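Local atomic coordinates of nucleoporin nup120 (PDB entry 4GQ2), a protein that serves as a structural component of the nuclear pore complex, whose nucleoporins also act as docking partners for nuclear transport factors. Residues I242-T246 / Y247-V251; A470-S473 / S474-T478; Y610-F613 / D614-V618; A793-I796 / S797-A801. One frame throughout, in Å; residues are numbered along the deposited sequence.

Interaction 1 of 4, residues I242-T246 / Y247-V251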
loop_
_atom_site.group_PDB
_atom_site.type_symbol
_atom_site.label_atom_id
_atom_site.label_comp_id
_atom_site.label_asym_id
_atom_site.label_seq_id
_atom_site.Cartn_x
_atom_site.Cartn_y
_atom_site.Cartn_z
ATOM N N ILE A 242 44.360 0.114 4.168
ATOM C CA ILE A 242 43.500 1.293 4.302
ATOM C C ILE A 242 44.288 2.602 4.222
ATOM O O ILE A 242 45.413 2.702 4.710
ATOM C CB ILE A 242 42.657 1.277 5.603
ATOM C CG1 ILE A 242 43.531 0.961 6.824
ATOM C CG2 ILE A 242 41.502 0.289 5.489
ATOM C CD1 ILE A 242 42.915 1.359 8.150
ATOM N N PHE A 243 43.674 3.597 3.594
ATOM C CA PHE A 243 44.256 4.918 3.438
ATOM C C PHE A 243 43.733 5.852 4.526
ATOM O O PHE A 243 42.539 5.864 4.813
ATOM C CB PHE A 243 43.915 5.464 2.047
ATOM C CG PHE A 243 44.159 6.941 1.886
ATOM C CD1 PHE A 243 45.451 7.465 1.945
ATOM C CD2 PHE A 243 43.094 7.811 1.656
ATOM C CE1 PHE A 243 45.672 8.827 1.779
ATOM C CE2 PHE A 243 43.310 9.174 1.495
ATOM C CZ PHE A 243 44.600 9.683 1.554
ATOM N N LEU A 244 44.638 6.625 5.125
ATOM C CA LEU A 244 44.285 7.573 6.181
ATOM C C LEU A 244 44.670 8.995 5.787
ATOM O O LEU A 244 45.472 9.197 4.881
ATOM C CB LEU A 244 44.974 7.206 7.498
ATOM C CG LEU A 244 44.997 5.753 7.986
ATOM C CD1 LEU A 244 45.827 5.655 9.255
ATOM C CD2 LEU A 244 43.600 5.200 8.224
ATOM N N SER A 245 44.076 9.974 6.468
ATOM C CA SER A 245 44.425 11.394 6.322
ATOM C C SER A 245 43.942 12.178 7.561
ATOM O O SER A 245 43.052 11.710 8.264
ATOM C CB SER A 245 43.890 11.978 5.001
ATOM O OG SER A 245 42.864 11.175 4.440
ATOM N N THR A 246 44.506 13.354 7.852
ATOM C CA THR A 246 45.476 14.044 6.999
ATOM C C THR A 246 46.920 13.611 7.287
ATOM O O THR A 246 47.847 14.429 7.286
ATOM C CB THR A 246 45.324 15.588 7.078
ATOM O OG1 THR A 246 43.978 15.932 7.429
ATOM C CG2 THR A 246 45.678 16.247 5.738
ATOM N N TYR A 247 47.089 12.317 7.552
ATOM C CA TYR A 247 48.387 11.676 7.430
ATOM C C TYR A 247 48.418 11.089 6.032
ATOM O O TYR A 247 47.594 10.236 5.708
ATOM C CB TYR A 247 48.562 10.547 8.450
ATOM C CG TYR A 247 48.034 10.822 9.838
ATOM C CD1 TYR A 247 48.275 12.038 10.480
ATOM C CD2 TYR A 247 47.319 9.848 10.524
ATOM C CE1 TYR A 247 47.796 12.281 11.756
ATOM C CE2 TYR A 247 46.843 10.079 11.803
ATOM C CZ TYR A 247 47.080 11.296 12.413
ATOM O OH TYR A 247 46.605 11.523 13.683
ATOM N N ASN A 248 49.345 11.542 5.195
ATOM C CA ASN A 248 49.504 10.952 3.869
ATOM C C ASN A 248 50.058 9.527 4.021
ATOM O O ASN A 248 51.202 9.236 3.667
ATOM C CB ASN A 248 50.401 11.832 2.989
ATOM C CG ASN A 248 50.140 11.640 1.503
ATOM O OD1 ASN A 248 49.145 11.034 1.100
ATOM N ND2 ASN A 248 51.040 12.166 0.677
ATOM N N VAL A 249 49.214 8.646 4.552
ATOM C CA VAL A 249 49.645 7.361 5.100
ATOM C C VAL A 249 48.771 6.190 4.650
ATOM O O VAL A 249 47.548 6.310 4.551
ATOM C CB VAL A 249 49.682 7.434 6.648
ATOM C CG1 VAL A 249 49.421 6.079 7.291
ATOM C CG2 VAL A 249 51.002 8.029 7.118
ATOM N N LEU A 250 49.424 5.064 4.382
ATOM C CA LEU A 250 48.758 3.812 4.058
ATOM C C LEU A 250 49.049 2.819 5.176
ATOM O O LEU A 250 50.196 2.680 5.598
ATOM C CB LEU A 250 49.283 3.279 2.724
ATOM C CG LEU A 250 48.359 2.461 1.820
ATOM C CD1 LEU A 250 47.278 3.344 1.208
ATOM C CD2 LEU A 250 49.164 1.777 0.726
ATOM N N VAL A 251 48.011 2.159 5.683
ATOM C CA VAL A 251 48.185 1.099 6.680
ATOM C C VAL A 251 47.873 -0.243 6.038
ATOM O O VAL A 251 46.785 -0.444 5.494
ATOM C CB VAL A 251 47.319 1.309 7.942
ATOM C CG1 VAL A 251 47.469 0.135 8.901
ATOM C CG2 VAL A 251 47.704 2.603 8.644
#
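L244 and V251 meet on one face of a tight β-hairpin, where the CD1 methyl of L244 lies 3.6 Å from CG2 of V251. The leucine reaches there because its CG lies beside its own backbone N and opposite the carbonyl carbon (chi1 -45°), so that CD1 slants across the neighbouring strand and also passes V249 CG1. I242 joins the same face, its CG1 running alongside V251 CB at 4.0 Å. In the backbone, I242 and V251 form an antiparallel hydrogen-bonded pair, with I242 N to V251 O and V251 N to I242 O both 2.8 Å and nearly straight. F243 and L250 occupy the other face, F243 CB touching L250 CD1. The chain reverses through S245 to N248, with a cis peptide before T246 and an inverse γ-turn centred on N248. Y247 sits in this turn, its CG held beside its backbone N (chi1 -41°), and its OH makes a weak hydrogen bond with S296 OG. This hairpin, strands 238-244 and 249-254, supplies one edge of a four-stranded antiparallel sheet of the β-propeller. V249 and V251 pack on strand 258-263, while L244 and Y247 touch L315 of strand 309-317 in the neighbouring sheet.

Interaction 2 of 4, residues A470-S473 / S474-T478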
loop_
_atom_site.group_PDB
_atom_site.type_symbol
_atom_site.label_atom_id
_atom_site.label_comp_id
_atom_site.label_asym_id
_atom_site.label_seq_id
_atom_site.Cartn_x
_atom_site.Cartn_y
_atom_site.Cartn_z
ATOM N N ALA A 470 -0.306 -8.696 -14.005
ATOM C CA ALA A 470 0.301 -9.752 -14.782
ATOM C C ALA A 470 0.472 -10.997 -13.909
ATOM O O ALA A 470 0.238 -12.115 -14.371
ATOM C CB ALA A 470 1.633 -9.289 -15.357
ATOM N N VAL A 471 0.863 -10.788 -12.649
ATOM C CA VAL A 471 0.989 -11.880 -11.683
ATOM C C VAL A 471 -0.365 -12.531 -11.464
ATOM O O VAL A 471 -0.491 -13.740 -11.624
ATOM C CB VAL A 471 1.597 -11.417 -10.333
ATOM C CG1 VAL A 471 1.395 -12.472 -9.256
ATOM C CG2 VAL A 471 3.084 -11.151 -10.480
ATOM N N LEU A 472 -1.376 -11.724 -11.128
ATOM C CA LEU A 472 -2.717 -12.237 -10.892
ATOM C C LEU A 472 -3.258 -12.939 -12.132
ATOM O O LEU A 472 -3.809 -14.043 -12.045
ATOM C CB LEU A 472 -3.682 -11.126 -10.448
ATOM C CG LEU A 472 -5.120 -11.580 -10.115
ATOM C CD1 LEU A 472 -5.780 -10.684 -9.077
ATOM C CD2 LEU A 472 -6.001 -11.680 -11.355
ATOM N N SER A 473 -3.114 -12.278 -13.278
ATOM C CA SER A 473 -3.611 -12.805 -14.541
ATOM C C SER A 473 -3.020 -14.172 -14.854
ATOM O O SER A 473 -3.740 -15.079 -15.242
ATOM C CB SER A 473 -3.322 -11.834 -15.686
ATOM O OG SER A 473 -3.676 -12.410 -16.925
ATOM N N SER A 474 -1.712 -14.316 -14.681
ATOM C CA SER A 474 -1.042 -15.553 -15.053
ATOM C C SER A 474 -1.376 -16.718 -14.109
ATOM O O SER A 474 -1.418 -17.867 -14.542
ATOM C CB SER A 474 0.468 -15.342 -15.155
ATOM O OG SER A 474 1.049 -15.224 -13.875
ATOM N N ILE A 475 -1.607 -16.425 -12.829
ATOM C CA ILE A 475 -2.061 -17.444 -11.878
ATOM C C ILE A 475 -3.518 -17.850 -12.119
ATOM O O ILE A 475 -3.837 -19.042 -12.134
ATOM C CB ILE A 475 -1.845 -16.998 -10.421
ATOM C CG1 ILE A 475 -0.420 -17.333 -10.007
ATOM C CG2 ILE A 475 -2.812 -17.701 -9.473
ATOM C CD1 ILE A 475 0.156 -16.366 -9.003
ATOM N N VAL A 476 -4.388 -16.860 -12.327
ATOM C CA VAL A 476 -5.812 -17.112 -12.587
ATOM C C VAL A 476 -6.009 -17.907 -13.886
ATOM O O VAL A 476 -6.920 -18.719 -13.983
ATOM C CB VAL A 476 -6.640 -15.796 -12.550
ATOM C CG1 VAL A 476 -8.076 -16.002 -13.020
ATOM C CG2 VAL A 476 -6.655 -15.245 -11.135
ATOM N N SER A 477 -5.128 -17.698 -14.861
ATOM C CA SER A 477 -5.224 -18.368 -16.162
ATOM C C SER A 477 -4.818 -19.846 -16.130
ATOM O O SER A 477 -5.238 -20.614 -16.981
ATOM C CB SER A 477 -4.381 -17.631 -17.202
ATOM O OG SER A 477 -3.005 -17.813 -16.933
ATOM N N THR A 478 -3.999 -20.237 -15.156
ATOM C CA THR A 478 -3.552 -21.627 -15.057
ATOM C C THR A 478 -4.534 -22.513 -14.305
ATOM O O THR A 478 -4.453 -23.736 -14.390
ATOM C CB THR A 478 -2.164 -21.769 -14.380
ATOM O OG1 THR A 478 -2.187 -21.169 -13.079
ATOM C CG2 THR A 478 -1.069 -21.134 -15.220
#
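S474 and V471 meet in a local helical contact, one turn apart on helix 464-478, which belongs to the group of helices associated with the β-propeller. The main chain is regularly bonded, with V476 N to L472 O at 2.9 Å and I475 N to V471 O at 3.1 Å. What distinguishes the turn is the hydroxyl of S474, which folds back on the helix and donates from OG to V471 O over 3.1 Å. That return is possible because OG sits between its own backbone N and carbonyl carbon (chi1 74°). The carbonyl of V471 thus takes two donors, I475 N and S474 OG, both from the same face of its plane. S477 repeats the gesture one turn later, its OG reaching S474 O at 2.9 Å from above that carbonyl's plane. The apolar side chains run in step along the helix: L472 CD2 lies 3.6 Å from V476 CG2, and V471 CG1 lies 4.1 Å from I475 CD1, each pair side by side and pointing the same way. V471 also packs on I437 and L441 of helix 434-443 and on W503 of helix 492-515, whereas L472 and V476 touch another protein's chain. An alanine in place of S474 is likely to leave V471 O without its hydroxyl donor, the main-chain bond from I475 N remaining. The buried hydroxyl of S474 is thus satisfied by the helix itself, giving its hydrogen to a carbonyl of the preceding turn.

Interaction 3 of 4, residues Y610-F613 / D614-V618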
loop_
_atom_site.group_PDB
_atom_site.type_symbol
_atom_site.label_atom_id
_atom_site.label_comp_id
_atom_site.label_asym_id
_atom_site.label_seq_id
_atom_site.Cartn_x
_atom_site.Cartn_y
_atom_site.Cartn_z
ATOM N N TYR A 610 -25.404 2.007 19.058
ATOM C CA TYR A 610 -25.714 1.595 20.420
ATOM C C TYR A 610 -24.957 2.480 21.395
ATOM O O TYR A 610 -24.062 3.242 21.009
ATOM C CB TYR A 610 -25.303 0.143 20.691
ATOM C CG TYR A 610 -25.690 -0.884 19.654
ATOM C CD1 TYR A 610 -27.026 -1.217 19.427
ATOM C CD2 TYR A 610 -24.709 -1.556 18.928
ATOM C CE1 TYR A 610 -27.371 -2.173 18.482
ATOM C CE2 TYR A 610 -25.041 -2.512 17.985
ATOM C CZ TYR A 610 -26.370 -2.817 17.764
ATOM O OH TYR A 610 -26.686 -3.769 16.826
ATOM N N SER A 611 -25.317 2.364 22.668
ATOM C CA SER A 611 -24.526 2.932 23.741
ATOM C C SER A 611 -23.156 2.275 23.720
ATOM O O SER A 611 -22.958 1.243 23.073
ATOM C CB SER A 611 -25.196 2.655 25.083
ATOM O OG SER A 611 -25.228 1.262 25.353
ATOM N N LEU A 612 -22.219 2.867 24.445
ATOM C CA LEU A 612 -20.878 2.326 24.561
ATOM C C LEU A 612 -20.868 0.858 25.017
ATOM O O LEU A 612 -20.204 0.018 24.410
ATOM C CB LEU A 612 -20.056 3.199 25.513
ATOM C CG LEU A 612 -18.537 3.071 25.457
ATOM C CD1 LEU A 612 -17.900 4.408 25.792
ATOM C CD2 LEU A 612 -18.033 1.988 26.399
ATOM N N PHE A 613 -21.609 0.547 26.073
ATOM C CA PHE A 613 -21.494 -0.769 26.695
ATOM C C PHE A 613 -22.383 -1.838 26.073
ATOM O O PHE A 613 -22.210 -3.026 26.346
ATOM C CB PHE A 613 -21.649 -0.674 28.214
ATOM C CG PHE A 613 -20.489 0.008 28.883
ATOM C CD1 PHE A 613 -20.484 1.391 29.065
ATOM C CD2 PHE A 613 -19.385 -0.726 29.304
ATOM C CE1 PHE A 613 -19.410 2.026 29.669
ATOM C CE2 PHE A 613 -18.305 -0.095 29.905
ATOM C CZ PHE A 613 -18.317 1.281 30.087
ATOM N N ASP A 614 -23.317 -1.414 25.227
ATOM C CA ASP A 614 -24.027 -2.345 24.355
ATOM C C ASP A 614 -23.096 -2.850 23.251
ATOM O O ASP A 614 -23.129 -4.031 22.896
ATOM C CB ASP A 614 -25.266 -1.690 23.734
ATOM C CG ASP A 614 -26.422 -1.558 24.712
ATOM O OD1 ASP A 614 -26.502 -2.346 25.679
ATOM O OD2 ASP A 614 -27.263 -0.658 24.503
ATOM N N THR A 615 -22.270 -1.947 22.720
ATOM C CA THR A 615 -21.331 -2.278 21.646
ATOM C C THR A 615 -20.252 -3.254 22.116
ATOM O O THR A 615 -19.954 -4.227 21.422
ATOM C CB THR A 615 -20.680 -1.023 21.009
ATOM O OG1 THR A 615 -20.191 -0.148 22.030
ATOM C CG2 THR A 615 -21.678 -0.266 20.148
ATOM N N LEU A 616 -19.689 -3.004 23.296
ATOM C CA LEU A 616 -18.728 -3.930 23.898
ATOM C C LEU A 616 -19.314 -5.328 24.072
ATOM O O LEU A 616 -18.618 -6.326 23.869
ATOM C CB LEU A 616 -18.227 -3.407 25.247
ATOM C CG LEU A 616 -17.132 -2.341 25.244
ATOM C CD1 LEU A 616 -17.001 -1.710 26.622
ATOM C CD2 LEU A 616 -15.792 -2.913 24.805
ATOM N N TRP A 617 -20.596 -5.387 24.433
ATOM C CA TRP A 617 -21.283 -6.648 24.694
ATOM C C TRP A 617 -21.560 -7.383 23.426
ATOM O O TRP A 617 -21.360 -8.606 23.346
ATOM C CB TRP A 617 -22.579 -6.405 25.461
ATOM C CG TRP A 617 -23.232 -7.668 25.962
ATOM C CD1 TRP A 617 -22.902 -8.401 27.103
ATOM C CD2 TRP A 617 -24.356 -8.393 25.357
ATOM N NE1 TRP A 617 -23.719 -9.497 27.237
ATOM C CE2 TRP A 617 -24.613 -9.553 26.226
ATOM C CE3 TRP A 617 -25.146 -8.210 24.227
ATOM C CZ2 TRP A 617 -25.620 -10.470 25.953
ATOM C CZ3 TRP A 617 -26.158 -9.145 23.962
ATOM C CH2 TRP A 617 -26.389 -10.244 24.807
ATOM N N VAL A 618 -22.026 -6.654 22.414
ATOM C CA VAL A 618 -22.252 -7.265 21.108
ATOM C C VAL A 618 -20.911 -7.775 20.581
ATOM O O VAL A 618 -20.817 -8.914 20.124
ATOM C CB VAL A 618 -22.947 -6.301 20.112
ATOM C CG1 VAL A 618 -22.849 -6.815 18.685
ATOM C CG2 VAL A 618 -24.411 -6.109 20.492
#
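Y610 lies across the first turn of helix 612-624, and its side chain can be followed outward over D614, T615 and V618. CB rests against D614 CB at 3.6 Å, and the ring stands almost perpendicular to the carboxylate of D614, their planes 88° apart. With CG beside its own backbone N (chi1 -47°), the ring is carried along the helix; CD2 meets the T615 methyl, CG2, at 3.5 Å, the methyl arriving at the ring edge and in its plane. Farther out, CE2 approaches V618 CG2 loosely. The tyrosine is poorly ordered, so the details of its packing deserve caution. S611 occupies the N-cap: its OG accepts from D614 N at 3.3 Å, a capping bond, and also makes a weak bond to D614 OD2. The first turn is then closed by T615 N to S611 O and by L616 N to L612 O, each 3.3 Å. On another side of the turn, L616 CD1 fits beside L612 CD2 at 3.8 Å and F613 CD2 at 3.7 Å, while L612 CD2 lies over one face of the F613 ring, offset toward its rim. These apolar groups face helix 719-739: L612 packs on L723 and L616 on F722. L616 O also receives a hydrogen bond from S701 OG of helix 672-703, and Y610 touches a basic side chain of another protein's chain.

Interaction 4 of 4, residues A793-I796 / S797-A801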
loop_
_atom_site.group_PDB
_atom_site.type_symbol
_atom_site.label_atom_id
_atom_site.label_comp_id
_atom_site.label_asym_id
_atom_site.label_seq_id
_atom_site.Cartn_x
_atom_site.Cartn_y
_atom_site.Cartn_z
ATOM N N ALA A 793 14.262 10.772 13.686
ATOM C CA ALA A 793 13.448 11.924 14.081
ATOM C C ALA A 793 12.101 11.924 13.375
ATOM O O ALA A 793 11.085 12.249 13.981
ATOM C CB ALA A 793 14.191 13.236 13.836
ATOM N N THR A 794 12.094 11.565 12.094
ATOM C CA THR A 794 10.848 11.535 11.322
ATOM C C THR A 794 9.900 10.450 11.846
ATOM O O THR A 794 8.718 10.713 12.099
ATOM C CB THR A 794 11.126 11.410 9.816
ATOM O OG1 THR A 794 11.985 12.488 9.421
ATOM C CG2 THR A 794 9.836 11.479 8.994
ATOM N N VAL A 795 10.433 9.250 12.057
ATOM C CA VAL A 795 9.657 8.174 12.654
ATOM C C VAL A 795 9.020 8.667 13.951
ATOM O O VAL A 795 7.788 8.725 14.063
ATOM C CB VAL A 795 10.516 6.921 12.910
ATOM C CG1 VAL A 795 9.675 5.825 13.546
ATOM C CG2 VAL A 795 11.140 6.427 11.610
ATOM N N ILE A 796 9.867 9.053 14.907
ATOM C CA ILE A 796 9.417 9.498 16.230
ATOM C C ILE A 796 8.379 10.611 16.130
ATOM O O ILE A 796 7.347 10.564 16.803
ATOM C CB ILE A 796 10.618 9.897 17.132
ATOM C CG1 ILE A 796 11.278 8.651 17.732
ATOM C CG2 ILE A 796 10.202 10.848 18.247
ATOM C CD1 ILE A 796 10.437 7.918 18.758
ATOM N N SER A 797 8.635 11.597 15.272
ATOM C CA SER A 797 7.685 12.695 15.067
ATOM C C SER A 797 6.348 12.193 14.530
ATOM O O SER A 797 5.290 12.600 15.022
ATOM C CB SER A 797 8.265 13.752 14.127
ATOM O OG SER A 797 9.517 14.209 14.606
ATOM N N SER A 798 6.409 11.311 13.525
ATOM C CA SER A 798 5.214 10.693 12.932
ATOM C C SER A 798 4.404 9.954 13.979
ATOM O O SER A 798 3.186 10.106 14.038
ATOM C CB SER A 798 5.597 9.731 11.809
ATOM O OG SER A 798 6.345 10.394 10.806
ATOM N N LEU A 799 5.086 9.161 14.805
ATOM C CA LEU A 799 4.434 8.453 15.908
ATOM C C LEU A 799 3.790 9.421 16.895
ATOM O O LEU A 799 2.673 9.191 17.351
ATOM C CB LEU A 799 5.416 7.522 16.638
ATOM C CG LEU A 799 5.950 6.342 15.822
ATOM C CD1 LEU A 799 6.919 5.517 16.650
ATOM C CD2 LEU A 799 4.819 5.471 15.288
ATOM N N SER A 800 4.495 10.506 17.205
ATOM C CA SER A 800 3.966 11.549 18.079
ATOM C C SER A 800 2.673 12.127 17.514
ATOM O O SER A 800 1.680 12.245 18.231
ATOM C CB SER A 800 5.000 12.658 18.296
ATOM O OG SER A 800 4.509 13.637 19.193
ATOM N N ALA A 801 2.678 12.453 16.222
ATOM C CA ALA A 801 1.481 12.972 15.551
ATOM C C ALA A 801 0.298 12.007 15.610
ATOM O O ALA A 801 -0.861 12.425 15.517
ATOM C CB ALA A 801 1.791 13.335 14.108
#
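A793 and S797 are joined by regular α-helical geometry, S797 N lying 2.8 Å from A793 O, and the same spacing continues through S798 N to T794 O and L799 N to V795 O. Two serines in succession add a second bond to the carbonyl four residues back. S797 OG donates to A793 O over 2.6 Å, its hydroxyl placed beside the backbone N (chi1 -55°), and reaches that carbonyl from the face opposite the one used by S797 N. S798 OG also donates to T794 O, at 2.7 Å, from 44° out of the carbonyl plane. Such i-to-i−4 hydroxyl bonds are a common way for a serine to satisfy its hydroxyl within an α-helix, here helix 790-803. A valine in place of S797 would probably cost A793 O its second donor, leaving the amide bond in place, and remove one partner of the weak hydrogen bond between S797 OG and S780 OG. Elsewhere on the helix, V795 CG1 and L799 CD1 lie 4.2 Å apart, side by side. T794 OG1 is engaged with P790 O and S780 N. V795 packs on V681, and S798 and L799 on L682, all along helix 672-703.

The four contacts are separate local arrangements that succeed one another along the chain, and none touches another. Interactions 1 and 2 both belong to the β-propeller region of the chain, yet one is a hairpin and the other a helix, with centres 57 Å apart on opposite sides of the chain's centre. Interaction 3 belongs to the helical domain and lies farthest from interaction 1, 72 Å between centres. Interaction 4 is the most central, about 14 Å from the middle of the chain, and comes nearest to interaction 3, about 21 Å between nearest atoms. Helix 672-703 connects those two indirectly, bonding to L616 through S701 and packing against 793-801.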